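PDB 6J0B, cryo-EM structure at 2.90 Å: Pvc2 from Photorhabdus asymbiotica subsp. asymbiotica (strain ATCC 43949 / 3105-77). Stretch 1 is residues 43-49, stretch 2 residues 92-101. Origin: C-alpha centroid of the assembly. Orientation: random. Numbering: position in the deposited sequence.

Stretch 1, residues 43-49: EDNAIRI
Stretch 2 92-101: EKIIPTLDDV

This is a small mixed contact, a few apolar side chains with a long salt bridge and a looser charged pair beside them, burying 255 Å² in all and crossed by no hydrogen bond. Stretch 1 approaches as an extended chain after a turn at Asp-44, whose phi/psi of 63/26 is left-handed; Asn-45 and Ala-46 return to extended values (-149/140 and -85/135). In stretch 2, residues 93-97 have helical phi/psi, and Leu-98 leaves that conformation at -74/127. Ile-94 O collects the bonds of this turn, from Leu-98 N (3.1 Å), weakly from Thr-97 N (2.9 Å), and from Thr-97 OG1 at a very short 2.3 Å, with chi1 of Thr-97 at p.

The register sets Asp-44 CA 6.6 Å from Ile-94 CA. Ile-94, chi1 and chi2 both m, points toward stretch 1, and its branching serves two contacts: CD1 lies 3.5 Å from Asp-44 O, CG2 3.7 Å from Ala-46 CB. Ala-46 CB also meets Leu-98 CD1 at 3.8 Å; Leu-98 (m, t) adds an apolar methyl, so the small alanine touches both branched chains while its backbone stays close.

At one end, the long chain of Lys-93 (m, t, p, t) carries NZ to 3.7 Å from Asp-44 OD1, a long salt bridge; Asp-44 (chi1 m) has CA-to-CB sideways, but its end comes nearer. Farther along, NH1 of Arg-48 (t, t, m) and OD2 of Asp-100 (p) stand 4.5 Å apart, the oxygen well out of the guanidinium plane, so only charge attraction links them.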

# COMPACT_ATOMS: atom_id res chain seq x y z
N GLU A 43 -1.14 -46.37 -66.48
CA GLU A 43 -0.21 -45.61 -67.29
C GLU A 43 -0.84 -44.30 -67.73
O GLU A 43 -2.06 -44.16 -67.83
CB GLU A 43 0.21 -46.39 -68.53
CG GLU A 43 1.38 -47.33 -68.36
CD GLU A 43 1.69 -48.06 -69.65
OE1 GLU A 43 2.46 -49.04 -69.63
OE2 GLU A 43 1.15 -47.65 -70.70
N ASP A 44 0.03 -43.32 -67.98
CA ASP A 44 -0.26 -42.10 -68.74
C ASP A 44 -1.31 -41.20 -68.08
O ASP A 44 -1.98 -40.43 -68.77
CB ASP A 44 -0.67 -42.42 -70.18
CG ASP A 44 0.53 -42.62 -71.09
OD1 ASP A 44 1.37 -41.70 -71.16
OD2 ASP A 44 0.63 -43.69 -71.72
N ASN A 45 -1.47 -41.28 -66.76
CA ASN A 45 -2.16 -40.22 -66.04
C ASN A 45 -1.59 -40.10 -64.64
O ASN A 45 -1.27 -41.11 -64.00
CB ASN A 45 -3.69 -40.43 -65.98
CG ASN A 45 -4.09 -41.87 -65.79
OD1 ASN A 45 -3.33 -42.69 -65.29
ND2 ASN A 45 -5.32 -42.19 -66.19
N ALA A 46 -1.44 -38.86 -64.18
CA ALA A 46 -0.99 -38.58 -62.84
C ALA A 46 -2.18 -38.61 -61.89
O ALA A 46 -3.24 -38.05 -62.19
CB ALA A 46 -0.32 -37.21 -62.78
N ILE A 47 -2.00 -39.25 -60.74
CA ILE A 47 -3.03 -39.35 -59.73
C ILE A 47 -2.62 -38.42 -58.60
O ILE A 47 -1.64 -38.69 -57.89
CB ILE A 47 -3.23 -40.79 -59.24
CG1 ILE A 47 -3.83 -41.65 -60.35
CG2 ILE A 47 -4.14 -40.83 -58.03
CD1 ILE A 47 -2.83 -42.45 -61.16
N ARG A 48 -3.34 -37.31 -58.44
CA ARG A 48 -3.02 -36.38 -57.37
C ARG A 48 -3.48 -36.95 -56.04
O ARG A 48 -4.65 -37.29 -55.87
CB ARG A 48 -3.66 -35.02 -57.60
CG ARG A 48 -3.37 -34.07 -56.45
CD ARG A 48 -4.21 -32.81 -56.49
NE ARG A 48 -3.62 -31.79 -57.34
CZ ARG A 48 -3.95 -30.51 -57.29
NH1 ARG A 48 -3.37 -29.64 -58.11
NH2 ARG A 48 -4.85 -30.09 -56.41
N ILE A 49 -2.55 -37.05 -55.10
CA ILE A 49 -2.81 -37.58 -53.77
C ILE A 49 -2.72 -36.42 -52.80
O ILE A 49 -1.62 -35.92 -52.52
CB ILE A 49 -1.83 -38.70 -53.42
CG1 ILE A 49 -2.03 -39.89 -54.36
CG2 ILE A 49 -2.00 -39.13 -52.01
CD1 ILE A 49 -3.40 -40.49 -54.30
N GLU A 92 7.86 -39.46 -68.78
CA GLU A 92 8.35 -38.34 -69.57
C GLU A 92 7.25 -37.62 -70.34
O GLU A 92 7.53 -36.60 -70.97
CB GLU A 92 9.42 -38.82 -70.55
CG GLU A 92 8.90 -39.55 -71.78
CD GLU A 92 8.53 -41.00 -71.50
OE1 GLU A 92 7.60 -41.51 -72.15
OE2 GLU A 92 9.18 -41.62 -70.63
N LYS A 93 6.01 -38.12 -70.29
CA LYS A 93 4.90 -37.48 -70.98
C LYS A 93 4.00 -36.66 -70.06
O LYS A 93 3.36 -35.72 -70.52
CB LYS A 93 4.04 -38.53 -71.70
CG LYS A 93 4.80 -39.35 -72.72
CD LYS A 93 3.92 -40.43 -73.32
CE LYS A 93 2.74 -39.83 -74.07
NZ LYS A 93 1.91 -40.88 -74.73
N ILE A 94 3.96 -37.00 -68.77
CA ILE A 94 2.98 -36.41 -67.87
C ILE A 94 3.55 -35.21 -67.12
O ILE A 94 2.83 -34.25 -66.84
CB ILE A 94 2.45 -37.49 -66.90
CG1 ILE A 94 2.07 -38.74 -67.68
CG2 ILE A 94 1.24 -36.99 -66.15
CD1 ILE A 94 0.95 -38.53 -68.67
N ILE A 95 4.84 -35.27 -66.77
CA ILE A 95 5.48 -34.14 -66.08
C ILE A 95 5.48 -32.85 -66.90
O ILE A 95 5.28 -31.78 -66.31
CB ILE A 95 6.88 -34.55 -65.59
CG1 ILE A 95 6.79 -35.84 -64.79
CG2 ILE A 95 7.52 -33.46 -64.73
CD1 ILE A 95 8.10 -36.28 -64.20
N PRO A 96 5.65 -32.85 -68.24
CA PRO A 96 5.39 -31.60 -68.97
C PRO A 96 3.93 -31.14 -68.96
O PRO A 96 3.69 -29.94 -69.12
CB PRO A 96 5.87 -31.91 -70.38
CG PRO A 96 6.92 -32.90 -70.19
CD PRO A 96 6.42 -33.77 -69.10
N THR A 97 2.96 -32.04 -68.78
CA THR A 97 1.56 -31.61 -68.72
C THR A 97 1.26 -30.87 -67.43
O THR A 97 0.59 -29.83 -67.44
CB THR A 97 0.60 -32.80 -68.85
OG1 THR A 97 0.75 -33.66 -67.72
CG2 THR A 97 0.84 -33.59 -70.11
N LEU A 98 1.72 -31.41 -66.30
CA LEU A 98 1.43 -30.84 -65.00
C LEU A 98 2.25 -29.57 -64.80
O LEU A 98 3.47 -29.58 -64.96
CB LEU A 98 1.74 -31.85 -63.90
CG LEU A 98 1.17 -33.25 -64.12
CD1 LEU A 98 1.94 -34.26 -63.30
CD2 LEU A 98 -0.31 -33.28 -63.79
N ASP A 99 1.57 -28.48 -64.46
CA ASP A 99 2.23 -27.18 -64.41
C ASP A 99 3.08 -27.02 -63.15
O ASP A 99 4.27 -26.72 -63.24
CB ASP A 99 1.18 -26.06 -64.49
CG ASP A 99 1.80 -24.69 -64.73
OD1 ASP A 99 1.06 -23.68 -64.64
OD2 ASP A 99 3.01 -24.60 -65.04
N ASP A 100 2.49 -27.20 -61.97
CA ASP A 100 3.12 -26.75 -60.74
C ASP A 100 4.05 -27.79 -60.12
O ASP A 100 4.42 -27.65 -58.95
CB ASP A 100 2.07 -26.30 -59.73
CG ASP A 100 1.13 -27.41 -59.28
OD1 ASP A 100 1.13 -28.51 -59.86
OD2 ASP A 100 0.37 -27.16 -58.32
N VAL A 101 4.45 -28.82 -60.87
CA VAL A 101 5.37 -29.82 -60.36
C VAL A 101 6.77 -29.22 -60.27
O VAL A 101 7.30 -28.68 -61.25
CB VAL A 101 5.34 -31.07 -61.25
CG1 VAL A 101 6.55 -31.94 -61.01
CG2 VAL A 101 4.06 -31.84 -60.99